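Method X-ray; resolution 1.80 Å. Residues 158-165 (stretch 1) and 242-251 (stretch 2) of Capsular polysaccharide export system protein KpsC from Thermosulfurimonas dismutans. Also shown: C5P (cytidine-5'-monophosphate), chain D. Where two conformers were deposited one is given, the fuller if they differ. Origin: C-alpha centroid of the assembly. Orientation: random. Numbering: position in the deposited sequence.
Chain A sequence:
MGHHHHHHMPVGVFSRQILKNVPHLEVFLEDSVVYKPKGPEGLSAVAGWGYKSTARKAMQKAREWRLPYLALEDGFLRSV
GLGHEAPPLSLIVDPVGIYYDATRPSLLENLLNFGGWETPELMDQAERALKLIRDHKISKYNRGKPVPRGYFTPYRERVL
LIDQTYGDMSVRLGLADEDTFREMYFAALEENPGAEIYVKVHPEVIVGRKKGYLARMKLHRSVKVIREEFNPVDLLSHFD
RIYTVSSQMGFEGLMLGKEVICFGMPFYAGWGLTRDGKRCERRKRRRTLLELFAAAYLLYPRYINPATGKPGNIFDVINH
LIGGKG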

# COMPACT_ATOMS: atom_id res chain seq x y z
N ARG A 158 1.87 -13.89 22.19
CA ARG A 158 2.69 -13.85 20.98
C ARG A 158 2.44 -12.54 20.25
O ARG A 158 1.34 -11.98 20.30
CB ARG A 158 2.38 -15.03 20.07
CG ARG A 158 0.91 -15.13 19.71
CD ARG A 158 0.62 -16.25 18.73
NE ARG A 158 -0.83 -16.39 18.53
CZ ARG A 158 -1.60 -17.32 19.09
NH1 ARG A 158 -1.08 -18.24 19.89
NH2 ARG A 158 -2.90 -17.33 18.84
N VAL A 159 3.48 -12.06 19.55
CA VAL A 159 3.39 -10.86 18.73
C VAL A 159 3.92 -11.19 17.34
O VAL A 159 4.61 -12.19 17.13
CB VAL A 159 4.17 -9.67 19.34
CG1 VAL A 159 3.69 -9.40 20.76
CG2 VAL A 159 5.67 -9.93 19.32
N LEU A 160 3.58 -10.34 16.38
CA LEU A 160 3.93 -10.54 14.98
C LEU A 160 4.75 -9.37 14.47
O LEU A 160 4.36 -8.21 14.64
CB LEU A 160 2.68 -10.72 14.11
CG LEU A 160 2.94 -11.03 12.64
CD1 LEU A 160 3.65 -12.37 12.48
CD2 LEU A 160 1.65 -11.01 11.84
N LEU A 161 5.89 -9.67 13.85
CA LEU A 161 6.72 -8.69 13.17
C LEU A 161 6.56 -8.87 11.67
O LEU A 161 6.65 -10.00 11.17
CB LEU A 161 8.19 -8.83 13.58
CG LEU A 161 8.63 -8.24 14.92
CD1 LEU A 161 7.69 -8.63 16.06
CD2 LEU A 161 10.04 -8.70 15.24
N ILE A 162 6.34 -7.77 10.96
CA ILE A 162 6.13 -7.79 9.51
C ILE A 162 7.45 -7.48 8.83
O ILE A 162 8.06 -6.43 9.08
CB ILE A 162 5.04 -6.80 9.09
CG1 ILE A 162 3.71 -7.15 9.77
CG2 ILE A 162 4.88 -6.78 7.57
CD1 ILE A 162 2.61 -6.13 9.55
N ASP A 163 7.91 -8.38 7.97
CA ASP A 163 9.10 -8.14 7.17
C ASP A 163 8.70 -7.55 5.83
O ASP A 163 7.56 -7.70 5.37
CB ASP A 163 9.90 -9.43 6.98
CG ASP A 163 11.34 -9.17 6.55
OD1 ASP A 163 11.82 -8.03 6.72
OD2 ASP A 163 11.99 -10.11 6.05
N GLN A 164 9.65 -6.87 5.19
CA GLN A 164 9.41 -6.22 3.91
C GLN A 164 10.50 -6.62 2.92
O GLN A 164 11.44 -7.34 3.26
CB GLN A 164 9.33 -4.70 4.09
CG GLN A 164 8.06 -4.25 4.78
CD GLN A 164 8.09 -2.79 5.19
OE1 GLN A 164 8.12 -2.48 6.38
NE2 GLN A 164 8.09 -1.90 4.21
N THR A 165 10.35 -6.15 1.68
CA THR A 165 11.30 -6.48 0.62
C THR A 165 12.40 -5.44 0.58
O THR A 165 12.15 -4.23 0.70
CB THR A 165 10.60 -6.53 -0.74
OG1 THR A 165 10.10 -5.23 -1.08
CG2 THR A 165 9.44 -7.52 -0.71
N ILE A 242 0.92 -5.93 16.51
CA ILE A 242 1.68 -6.07 15.27
C ILE A 242 2.79 -5.03 15.26
O ILE A 242 2.59 -3.88 15.67
CB ILE A 242 0.78 -5.91 14.03
CG1 ILE A 242 -0.48 -6.76 14.16
CG2 ILE A 242 1.54 -6.28 12.76
CD1 ILE A 242 -0.23 -8.24 14.36
N TYR A 243 3.96 -5.43 14.77
CA TYR A 243 5.11 -4.54 14.60
C TYR A 243 5.43 -4.40 13.12
O TYR A 243 5.55 -5.40 12.41
CB TYR A 243 6.33 -5.07 15.35
CG TYR A 243 6.26 -4.96 16.85
CD1 TYR A 243 5.52 -5.87 17.60
CD2 TYR A 243 6.95 -3.96 17.53
CE1 TYR A 243 5.45 -5.77 18.98
CE2 TYR A 243 6.89 -3.86 18.91
CZ TYR A 243 6.14 -4.77 19.62
OH TYR A 243 6.08 -4.67 20.99
N THR A 244 5.58 -3.15 12.66
CA THR A 244 5.87 -2.89 11.26
C THR A 244 6.68 -1.61 11.13
O THR A 244 6.59 -0.71 11.97
CB THR A 244 4.58 -2.78 10.42
OG1 THR A 244 4.91 -2.76 9.03
CG2 THR A 244 3.81 -1.51 10.78
N VAL A 245 7.48 -1.53 10.06
CA VAL A 245 8.19 -0.31 9.71
C VAL A 245 7.27 0.54 8.85
O VAL A 245 6.85 1.63 9.25
CB VAL A 245 9.52 -0.61 8.99
CG1 VAL A 245 10.17 0.69 8.51
CG2 VAL A 245 10.47 -1.37 9.90
N SER A 246 6.93 0.04 7.65
CA SER A 246 6.11 0.81 6.73
C SER A 246 5.24 -0.05 5.81
O SER A 246 4.76 0.45 4.79
CB SER A 246 7.00 1.71 5.85
OG SER A 246 7.85 0.92 5.03
N SER A 247 5.02 -1.32 6.14
CA SER A 247 4.31 -2.22 5.24
C SER A 247 2.82 -1.90 5.18
O SER A 247 2.20 -1.49 6.16
CB SER A 247 4.50 -3.67 5.69
OG SER A 247 3.72 -4.56 4.91
N GLN A 248 2.24 -2.11 3.99
CA GLN A 248 0.79 -2.01 3.86
C GLN A 248 0.08 -3.02 4.75
O GLN A 248 -1.08 -2.81 5.14
CB GLN A 248 0.37 -2.22 2.40
CG GLN A 248 -1.14 -2.21 2.17
CD GLN A 248 -1.51 -2.45 0.72
OE1 GLN A 248 -0.70 -2.23 -0.19
NE2 GLN A 248 -2.73 -2.92 0.49
N MET A 249 0.75 -4.12 5.09
CA MET A 249 0.14 -5.11 5.96
C MET A 249 -0.16 -4.55 7.34
O MET A 249 -1.02 -5.08 8.04
CB MET A 249 1.05 -6.34 6.07
CG MET A 249 0.43 -7.51 6.81
SD MET A 249 1.37 -9.04 6.58
CE MET A 249 0.51 -10.14 7.70
N GLY A 250 0.53 -3.48 7.74
CA GLY A 250 0.18 -2.80 8.97
C GLY A 250 -1.21 -2.19 8.92
O GLY A 250 -1.95 -2.22 9.91
N PHE A 251 -1.58 -1.62 7.77
CA PHE A 251 -2.93 -1.09 7.63
C PHE A 251 -3.96 -2.21 7.58
O PHE A 251 -5.07 -2.07 8.11
CB PHE A 251 -3.03 -0.22 6.38
CG PHE A 251 -4.34 0.50 6.27
CD1 PHE A 251 -4.70 1.46 7.21
CD2 PHE A 251 -5.22 0.23 5.23
CE1 PHE A 251 -5.91 2.12 7.12
CE2 PHE A 251 -6.43 0.90 5.14
CZ PHE A 251 -6.77 1.84 6.08
O3P C5P D . 3.66 -2.84 1.64
P C5P D . 4.19 -4.23 1.38
O1P C5P D . 5.18 -4.59 2.48
O2P C5P D . 4.83 -4.52 0.03
O5' C5P D . 2.94 -5.20 1.55
C5' C5P D . 2.04 -5.44 0.48
C4' C5P D . 1.03 -6.49 0.86
O4' C5P D . 1.68 -7.79 0.89
C3' C5P D . 0.43 -6.34 2.26
O3' C5P D . -0.66 -5.45 2.29
C2' C5P D . 0.05 -7.77 2.62
O2' C5P D . -1.19 -8.14 2.04
C1' C5P D . 1.17 -8.57 1.95
N1 C5P D . 2.28 -8.88 2.88
C2 C5P D . 2.39 -10.23 3.51
N3 C5P D . 3.52 -10.53 4.46
C4 C5P D . 4.51 -9.50 4.77
C5 C5P D . 4.40 -8.16 4.15
C6 C5P D . 3.27 -7.86 3.20
O2 C5P D . 1.59 -11.06 3.27
N4 C5P D . 5.60 -9.79 5.70
O HOH W 1 7.27 -3.97 8.50

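Where the two strands give way to loops, a single water takes over the pairing. The oxygen of water 1 donates to Ile 162 O (2.6 Å) and to Gln 164 OE1 (2.7 Å), and accepts from Thr 244 OG1 (2.7 Å) and Val 245 N (2.9 Å), so two of its four hydrogen bonds go to each stretch, and together they bridge the two.

Before that point the pairing is direct. The strands 158-162 and 242-244 run parallel, 20° between their directions, with Leu 160 opposite Ile 242 and Leu 161 opposite Tyr 243. Tyr 243 N donates to Leu 160 O (2.8 Å, 160°), and Ile 162 N to Tyr 243 O (2.9 Å, 158°); both angles are close to linear.

Beyond the water, Gln 164 uses both ends of its amide. Its OE1 accepts from Ser 246 N (3.1 Å, 164°), while its NE2 donates to Ser 246 OG (2.9 Å, 170°). An amide suits this place because it offers an acceptor and a donor side by side. Ser 247 N lies 3.3 Å from Gln 164 OE1, but the angle is poor; that NH instead donates to Thr 244 OG1 (3.2 Å), a hydroxyl that can accept here while donating to the water.

Apolar packing fills both sides of the sheet. Leu 160 CB meets Ile 242 CD1 at 3.8 Å on one face; on the other, Leu 161 CD1 approaches Tyr 243 CD1 at 3.8 Å. Ile 162, in an m,t rotamer, has the largest covered area, 125 of the 595 Å² buried in total: its CD1 reaches Ile 242 CG2 (3.4 Å) and Met 249 CG (3.8 Å), contacts that suit a branched apolar side chain.

Ser 247 caps the helix, its OG accepting from Met 249 N (3.0 Å) and donating to C5P O1P (2.8 Å), two roles one hydroxyl can fill at once. Gln 248 N binds C5P O3P (2.8 Å), and C5P N4 donates to Asp 163 O (2.9 Å), so the nucleotide also bridges the stretches.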